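Local coordinates for protein eukaryotic translation initiation factor 4 gamma 2 (PDB 4IUL) that probably serves in translation initiation as a member of the eIF4G family, its HEAT-repeat MIF4G domain interacting with the RNA helicase eIF4A, at residues A[204-207]-A[208-211]; A[216-219]-A[220-224]; A[25-28]-A[29-33]; A[39-42]-A[43-46]. All coordinates share one frame; numbering follows the deposited sequence.

From the N terminus, interaction 3 comes first, at the end of helix 13-31, and interaction 4 follows on helix 38-48; Ile29, Lys32 and Leu33 of the one touch Leu41 and Glu44 of the other. Much later, interaction 1 ends helix 193-210 and interaction 2 begins helix 216-227, with Met219 reaching back to Gly207, Leu210 and Asp211. Each contact closes just one or two helical turns, and the four run in series, neither nesting nor crossing. Interactions 3 and 4, and likewise 1 and 2, bring together two consecutive helices of the all-helical MIF4G domain. The pairs stand well apart: the centres of interactions 2 and 3 are about 42 Å from each other.

Interaction 1: A[204-207]-A[208-211]; sequences RTVG and PRLD
Gly207 O accepts a hydrogen bond from Asp211 N at 3.1 Å, and one residue back Leu210 N reaches Val206 O at 3.3 Å. Weaker bonds flank them, from Arg209 N to Val206 O and from Leu210 N to Gly207 O, so each of these two carbonyls meets two amides. The helix is kinked here: Pro208 has no N-H to give, and Arg209 N makes only the weak bond three residues back. Asp211 is the first residue to leave helical geometry. On the side-chain level, the CG1 branch of Val206 sits against the fork of Leu210, 3.3 Å from CD1 and 3.5 Å from CD2, the former tighter than usual van der Waals contact. CG1 is turned anti to the backbone N (chi1 160°), which carries it across to the next turn, where the two side chains cross at an angle. Arg209 lays its CG 3.2 Å from Val206 O, while its guanidinium leaves the turn for a salt bridge with Asp166. The carboxylate of Asp211 likewise turns outward, to Arg250 and Trp254, and Arg204 pairs with Asp245. The kinked end of helix 193-210 thus rests its apolar side on helix 170-181, where Leu173 meets both Val206 and Leu210; Arg204 and Asp211 tie it to helix 237-251, and Asp211 also to Trp254 in the loop beyond.

Interaction 2: A[216-219]-A[220-224]; sequences KSLM and DQYFA
Met219 and Tyr222 form a Met-aromatic contact within the first turns of helix 216-227, part of the HEAT-repeat array of the MIF4G domain. The sulfur comes to the edge of the ring, 77° off its normal and 4.9 Å from the centroid, and its nearest ring atom is CD1. The bend at chi2 (-66°) of Met219 sets the sulfur beside the ring, while chi3 turns the methyl CE away from it, toward Gly207 and Leu210. One face of the same ring lies over a backbone carbonyl: Leu218 O stands 3.4 Å above the plane, offset toward the rim. Leu218 itself runs side by side with the tyrosine, its CD2 3.8 Å from Tyr222 OH, and that hydroxyl is hydrogen-bonded to His174 of helix 170-181. Replacing Tyr222 with an alanine would probably strip the Met219 sulfur of its aromatic edge, leave His174 ND1 without this hydroxyl partner and open a gap beside Leu218. Phe223 is turned differently, presenting its edge to Met219 O, which lies in the ring plane 3.4 Å from CD1; its neighbours include Met203 and, on helix 237-251, Val247. The backbone is regularly bonded four residues apart, and Phe223 N to Met219 O is the straightest of these bonds at 171°. On the exposed flank Lys216 and Asp220 cross at an angle. Asp220 OD1 is held by Arg250, while OD2 takes a long salt bridge from Lys216 NZ at 3.5 Å.

Interaction 3: A[25-28]-A[29-33]; sequences KVRG and ILNKL. With SO4 (sulfate ion), chain C.
Asn31 OD1 lies 3.3 Å above the plane of the Arg27 guanidinium, over its centre, with the amide and guanidinium planes 73° apart. No hydrogen bond joins the two groups; OD1 is instead hydrogen-bonded to Lys66. The charged contacts lie at the guanidinium edge, where a sulfate ion, probably from the crystallisation liquor, is bound through Arg27 NE to O2 at 2.9 Å and Arg27 NH2 to O1 at 2.8 Å, with a weak third bond from NE to O1. A bend at chi2 (56°) turns the guanidinium so that one face lies under Asn31 OD1, and NH2 also salt-bridges Glu69. A methionine in place of Arg27 would probably leave Glu69 without its charge mate and the sulfate without these donors. Backbone bonds run four residues apart from Ile29, Leu30, Asn31 and Lys32, the last closing on Gly28 O at 3.2 Å. The apolar packing is looser: Val26 CG1 and Leu30 CD1 lie 4.2 Å apart, side by side, and both residues touch Leu62. This is the C-terminal end of an amphipathic helix in a helical-repeat domain, its apolar side packed against helices 38-48, 53-69 and 74-87.

Interaction 4: A[39-42]-A[43-46]; sequences DKLC and LELL
Cys42 O accepts the N-H of Leu46 at 3.1 Å in one turn of helix 38-48, an amphipathic helix of the MIF4G HEAT-repeat fold. The firm part of the contact is the inner backbone. Leu45 N reaches Leu41 O at 2.9 Å with an N-H...O angle of 162°, and the side chain of Leu46 folds back over the Cys42 carbonyl, its CG 3.5 Å from the oxygen. Leu46 CG is anti to its own carbonyl carbon (chi1 -80°), which turns it back toward the preceding turn. Cys42 and Leu45 pack on Leu80 of helix 74-87 and Leu46 on Leu84, while Leu45 also meets Val26 of helix 13-31 and Leu41 is buried against Ile29 there, so the buried side of the turn is wedged between two helices. The outer side is slacker. Leu43 N divides itself between two weak bonds, to Asp39 O at 3.5 Å and to Lys40 O, while Leu43 CG rests against Asp39 O. Lys40 is stretched out fully, and its NZ remains 6.6 Å from Glu44 OE1, too far for a salt bridge although the charges are opposite. Glu44 extends its chain to Lys25 and Ile29 on helix 13-31. At the border between the two sides Leu41 and Glu44 meet only loosely, with Leu41 CD2 4.1 Å from Glu44 OE1.

Interaction 1: A[204-207]-A[208-211]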
# COMPACT_ATOMS: atom_id res chain seq x y z
N ARG A 204 8.47 10.23 3.09
CA ARG A 204 9.51 10.50 2.09
C ARG A 204 9.07 10.06 0.69
O ARG A 204 9.57 10.57 -0.31
CB ARG A 204 10.82 9.79 2.43
CG ARG A 204 11.48 10.25 3.72
CD ARG A 204 12.86 9.63 3.89
NE ARG A 204 13.87 10.28 3.04
CZ ARG A 204 14.43 11.45 3.31
NH1 ARG A 204 14.09 12.12 4.40
NH2 ARG A 204 15.33 11.97 2.47
N THR A 205 8.14 9.11 0.64
CA THR A 205 7.64 8.55 -0.61
C THR A 205 6.49 9.36 -1.23
O THR A 205 6.49 9.65 -2.42
CB THR A 205 7.13 7.10 -0.42
OG1 THR A 205 8.17 6.28 0.14
CG2 THR A 205 6.68 6.51 -1.75
N VAL A 206 5.51 9.72 -0.40
CA VAL A 206 4.33 10.44 -0.85
C VAL A 206 4.20 11.89 -0.36
O VAL A 206 3.46 12.69 -0.95
CB VAL A 206 3.07 9.65 -0.42
CG1 VAL A 206 1.85 10.52 -0.41
CG2 VAL A 206 2.86 8.49 -1.38
N GLY A 207 4.92 12.24 0.70
CA GLY A 207 4.85 13.58 1.26
C GLY A 207 4.77 14.76 0.30
O GLY A 207 3.86 15.58 0.41
N PRO A 208 5.72 14.88 -0.65
CA PRO A 208 5.72 15.98 -1.61
C PRO A 208 4.43 16.16 -2.43
O PRO A 208 3.96 17.29 -2.59
CB PRO A 208 6.93 15.67 -2.49
CG PRO A 208 7.84 14.95 -1.56
CD PRO A 208 6.89 14.02 -0.84
N ARG A 209 3.85 15.07 -2.93
CA ARG A 209 2.63 15.18 -3.72
C ARG A 209 1.38 15.50 -2.90
O ARG A 209 0.41 16.05 -3.41
CB ARG A 209 2.39 13.90 -4.53
CG ARG A 209 1.87 12.71 -3.73
CD ARG A 209 1.00 11.79 -4.61
NE ARG A 209 1.72 11.32 -5.80
CZ ARG A 209 1.15 11.09 -6.98
NH1 ARG A 209 -0.15 11.29 -7.15
NH2 ARG A 209 1.90 10.69 -8.00
N LEU A 210 1.41 15.16 -1.61
CA LEU A 210 0.26 15.41 -0.74
C LEU A 210 0.25 16.83 -0.18
O LEU A 210 -0.81 17.40 0.09
CB LEU A 210 0.29 14.42 0.43
CG LEU A 210 -0.72 13.27 0.55
CD1 LEU A 210 -0.82 12.46 -0.72
CD2 LEU A 210 -0.28 12.39 1.72
N ASP A 211 1.44 17.39 -0.02
CA ASP A 211 1.61 18.71 0.57
C ASP A 211 1.34 19.93 -0.32
O ASP A 211 2.24 20.75 -0.54
CB ASP A 211 3.02 18.79 1.17
CG ASP A 211 3.13 19.79 2.30
OD1 ASP A 211 2.08 20.21 2.83
OD2 ASP A 211 4.28 20.15 2.66

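Interaction 2: A[216-219]-A[220-224]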
# COMPACT_ATOMS: atom_id res chain seq x y z
N LYS A 216 -2.54 22.27 3.41
CA LYS A 216 -1.65 22.93 4.37
C LYS A 216 -2.00 22.69 5.84
O LYS A 216 -1.14 22.34 6.64
CB LYS A 216 -1.61 24.44 4.11
CG LYS A 216 -0.73 25.23 5.08
CD LYS A 216 -0.53 26.67 4.59
CE LYS A 216 0.21 27.53 5.61
NZ LYS A 216 1.57 27.01 5.94
N SER A 217 -3.27 22.87 6.17
CA SER A 217 -3.76 22.68 7.54
C SER A 217 -3.49 21.27 8.09
O SER A 217 -2.91 21.12 9.17
CB SER A 217 -5.26 22.97 7.58
OG SER A 217 -5.78 22.80 8.88
N LEU A 218 -3.91 20.25 7.36
CA LEU A 218 -3.71 18.86 7.77
C LEU A 218 -2.24 18.50 7.94
O LEU A 218 -1.85 17.93 8.96
CB LEU A 218 -4.32 17.92 6.73
CG LEU A 218 -5.67 17.27 6.99
CD1 LEU A 218 -5.97 16.34 5.81
CD2 LEU A 218 -5.63 16.47 8.30
N MET A 219 -1.43 18.81 6.94
CA MET A 219 -0.00 18.50 6.99
C MET A 219 0.70 19.24 8.13
O MET A 219 1.54 18.66 8.82
CB MET A 219 0.67 18.83 5.66
CG MET A 219 0.15 18.00 4.48
SD MET A 219 0.52 16.24 4.58
CE MET A 219 2.09 16.20 3.76
N ASP A 220 0.37 20.51 8.31
CA ASP A 220 0.96 21.30 9.38
C ASP A 220 0.69 20.59 10.70
O ASP A 220 1.57 20.49 11.56
CB ASP A 220 0.35 22.70 9.44
CG ASP A 220 1.06 23.69 8.55
OD1 ASP A 220 2.01 23.30 7.83
OD2 ASP A 220 0.65 24.88 8.57
N GLN A 221 -0.53 20.10 10.83
CA GLN A 221 -0.96 19.39 12.03
C GLN A 221 -0.13 18.12 12.25
O GLN A 221 0.27 17.82 13.38
CB GLN A 221 -2.44 19.04 11.89
CG GLN A 221 -3.17 18.85 13.20
CD GLN A 221 -4.64 18.53 12.99
OE1 GLN A 221 -5.29 19.09 12.10
NE2 GLN A 221 -5.17 17.63 13.82
N TYR A 222 0.14 17.37 11.17
CA TYR A 222 0.93 16.14 11.26
C TYR A 222 2.35 16.41 11.76
O TYR A 222 2.83 15.75 12.68
CB TYR A 222 1.05 15.47 9.88
CG TYR A 222 -0.22 14.92 9.26
CD1 TYR A 222 -0.33 14.81 7.88
CD2 TYR A 222 -1.28 14.47 10.05
CE1 TYR A 222 -1.47 14.29 7.28
CE2 TYR A 222 -2.43 13.94 9.46
CZ TYR A 222 -2.52 13.85 8.07
OH TYR A 222 -3.64 13.33 7.46
N PHE A 223 3.02 17.37 11.13
CA PHE A 223 4.39 17.68 11.49
C PHE A 223 4.58 18.37 12.84
O PHE A 223 5.69 18.39 13.38
CB PHE A 223 5.07 18.48 10.37
CG PHE A 223 5.50 17.62 9.21
CD1 PHE A 223 4.56 17.13 8.30
CD2 PHE A 223 6.83 17.25 9.07
CE1 PHE A 223 4.95 16.28 7.26
CE2 PHE A 223 7.23 16.39 8.04
CZ PHE A 223 6.28 15.91 7.13
N ALA A 224 3.51 18.94 13.39
CA ALA A 224 3.61 19.56 14.71
C ALA A 224 3.73 18.36 15.64
O ALA A 224 4.65 18.26 16.46
CB ALA A 224 2.35 20.34 15.03

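Interaction 3: A[25-28]-A[29-33]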
# COMPACT_ATOMS: atom_id res chain seq x y z
N LYS A 25 -2.45 -20.68 -12.27
CA LYS A 25 -1.24 -20.30 -13.00
C LYS A 25 -0.72 -18.94 -12.54
O LYS A 25 0.50 -18.74 -12.41
CB LYS A 25 -1.53 -20.25 -14.50
CG LYS A 25 -0.32 -19.95 -15.37
CD LYS A 25 -0.77 -19.92 -16.83
CE LYS A 25 0.28 -20.48 -17.78
NZ LYS A 25 -0.32 -20.63 -19.13
N VAL A 26 -1.63 -18.00 -12.30
CA VAL A 26 -1.23 -16.68 -11.85
C VAL A 26 -0.52 -16.76 -10.50
O VAL A 26 0.49 -16.08 -10.28
CB VAL A 26 -2.44 -15.72 -11.75
CG1 VAL A 26 -2.03 -14.42 -11.07
CG2 VAL A 26 -2.97 -15.43 -13.15
N ARG A 27 -1.05 -17.60 -9.61
CA ARG A 27 -0.45 -17.79 -8.30
C ARG A 27 0.99 -18.30 -8.43
O ARG A 27 1.89 -17.83 -7.74
CB ARG A 27 -1.29 -18.79 -7.48
CG ARG A 27 -0.68 -19.18 -6.13
CD ARG A 27 -0.39 -17.97 -5.25
NE ARG A 27 0.17 -18.35 -3.95
CZ ARG A 27 0.50 -17.48 -3.00
NH1 ARG A 27 0.32 -16.17 -3.18
NH2 ARG A 27 1.01 -17.91 -1.85
N GLY A 28 1.20 -19.28 -9.32
CA GLY A 28 2.54 -19.80 -9.53
C GLY A 28 3.50 -18.70 -9.98
O GLY A 28 4.59 -18.56 -9.45
N ILE A 29 3.07 -17.92 -10.97
CA ILE A 29 3.87 -16.82 -11.49
C ILE A 29 4.28 -15.84 -10.38
O ILE A 29 5.44 -15.45 -10.27
CB ILE A 29 3.08 -16.04 -12.57
CG1 ILE A 29 2.87 -16.94 -13.79
CG2 ILE A 29 3.82 -14.77 -12.97
CD1 ILE A 29 2.05 -16.29 -14.89
N LEU A 30 3.32 -15.44 -9.55
CA LEU A 30 3.60 -14.53 -8.46
C LEU A 30 4.59 -15.13 -7.48
O LEU A 30 5.44 -14.42 -6.94
CB LEU A 30 2.30 -14.17 -7.72
CG LEU A 30 1.26 -13.35 -8.47
CD1 LEU A 30 0.01 -13.21 -7.61
CD2 LEU A 30 1.83 -11.99 -8.82
N ASN A 31 4.49 -16.44 -7.25
CA ASN A 31 5.39 -17.10 -6.33
C ASN A 31 6.86 -16.98 -6.74
O ASN A 31 7.71 -16.64 -5.92
CB ASN A 31 5.03 -18.59 -6.16
CG ASN A 31 3.86 -18.81 -5.22
OD1 ASN A 31 3.59 -17.99 -4.33
ND2 ASN A 31 3.18 -19.94 -5.38
N LYS A 32 7.16 -17.24 -8.00
CA LYS A 32 8.54 -17.15 -8.46
C LYS A 32 8.94 -15.79 -9.02
O LYS A 32 9.87 -15.70 -9.82
CB LYS A 32 8.84 -18.25 -9.49
CG LYS A 32 7.82 -18.42 -10.61
CD LYS A 32 8.05 -19.78 -11.29
CE LYS A 32 6.97 -20.14 -12.30
NZ LYS A 32 7.09 -19.43 -13.60
N LEU A 33 8.26 -14.73 -8.59
CA LEU A 33 8.57 -13.37 -9.06
C LEU A 33 9.79 -12.79 -8.34
O LEU A 33 9.82 -12.71 -7.11
CB LEU A 33 7.37 -12.45 -8.85
CG LEU A 33 7.53 -11.01 -9.35
CD1 LEU A 33 7.64 -11.00 -10.87
CD2 LEU A 33 6.33 -10.18 -8.91
S SO4 C . 0.92 -21.69 -2.51
O1 SO4 C . 1.78 -20.58 -2.06
O2 SO4 C . -0.09 -21.19 -3.47
O3 SO4 C . 1.75 -22.72 -3.17
O4 SO4 C . 0.23 -22.28 -1.35

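Interaction 4: A[39-42]-A[43-46]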
# COMPACT_ATOMS: atom_id res chain seq x y z
N ASP A 39 10.95 -8.92 -15.62
CA ASP A 39 10.72 -8.69 -17.03
C ASP A 39 10.04 -9.83 -17.78
O ASP A 39 9.08 -9.59 -18.50
CB ASP A 39 12.05 -8.33 -17.70
CG ASP A 39 12.59 -6.98 -17.23
OD1 ASP A 39 13.79 -6.71 -17.43
OD2 ASP A 39 11.80 -6.19 -16.66
N LYS A 40 10.51 -11.05 -17.58
CA LYS A 40 9.95 -12.22 -18.26
C LYS A 40 8.59 -12.67 -17.72
O LYS A 40 7.65 -12.90 -18.49
CB LYS A 40 10.93 -13.39 -18.19
CG LYS A 40 10.43 -14.66 -18.86
CD LYS A 40 11.39 -15.83 -18.65
CE LYS A 40 10.90 -17.08 -19.36
NZ LYS A 40 11.79 -18.25 -19.10
N LEU A 41 8.48 -12.81 -16.41
CA LEU A 41 7.23 -13.26 -15.79
C LEU A 41 6.14 -12.21 -15.98
O LEU A 41 4.96 -12.54 -16.08
CB LEU A 41 7.45 -13.53 -14.30
CG LEU A 41 8.55 -14.54 -13.99
CD1 LEU A 41 8.72 -14.69 -12.49
CD2 LEU A 41 8.19 -15.88 -14.62
N CYS A 42 6.55 -10.95 -16.04
CA CYS A 42 5.62 -9.85 -16.22
C CYS A 42 4.94 -10.01 -17.57
O CYS A 42 3.73 -9.80 -17.70
CB CYS A 42 6.37 -8.51 -16.16
SG CYS A 42 5.31 -7.04 -16.11
N LEU A 43 5.72 -10.39 -18.58
CA LEU A 43 5.19 -10.58 -19.93
C LEU A 43 4.22 -11.75 -19.97
O LEU A 43 3.21 -11.70 -20.68
CB LEU A 43 6.33 -10.83 -20.93
CG LEU A 43 7.12 -9.60 -21.39
CD1 LEU A 43 8.35 -10.03 -22.16
CD2 LEU A 43 6.22 -8.73 -22.26
N GLU A 44 4.53 -12.80 -19.22
CA GLU A 44 3.67 -13.98 -19.18
C GLU A 44 2.32 -13.61 -18.55
O GLU A 44 1.26 -13.98 -19.06
CB GLU A 44 4.33 -15.09 -18.35
CG GLU A 44 3.84 -16.49 -18.69
CD GLU A 44 4.36 -17.54 -17.72
OE1 GLU A 44 5.53 -17.41 -17.28
OE2 GLU A 44 3.61 -18.49 -17.42
N LEU A 45 2.38 -12.86 -17.45
CA LEU A 45 1.17 -12.44 -16.75
C LEU A 45 0.28 -11.60 -17.66
O LEU A 45 -0.95 -11.72 -17.61
CB LEU A 45 1.53 -11.64 -15.50
CG LEU A 45 0.36 -11.23 -14.60
CD1 LEU A 45 -0.53 -12.45 -14.34
CD2 LEU A 45 0.88 -10.65 -13.30
N LEU A 46 0.90 -10.75 -18.48
CA LEU A 46 0.16 -9.90 -19.40
C LEU A 46 -0.50 -10.71 -20.52
O LEU A 46 -1.55 -10.33 -21.04
CB LEU A 46 1.10 -8.87 -20.04
CG LEU A 46 1.45 -7.62 -19.22
CD1 LEU A 46 2.60 -6.87 -19.87
CD2 LEU A 46 0.21 -6.73 -19.12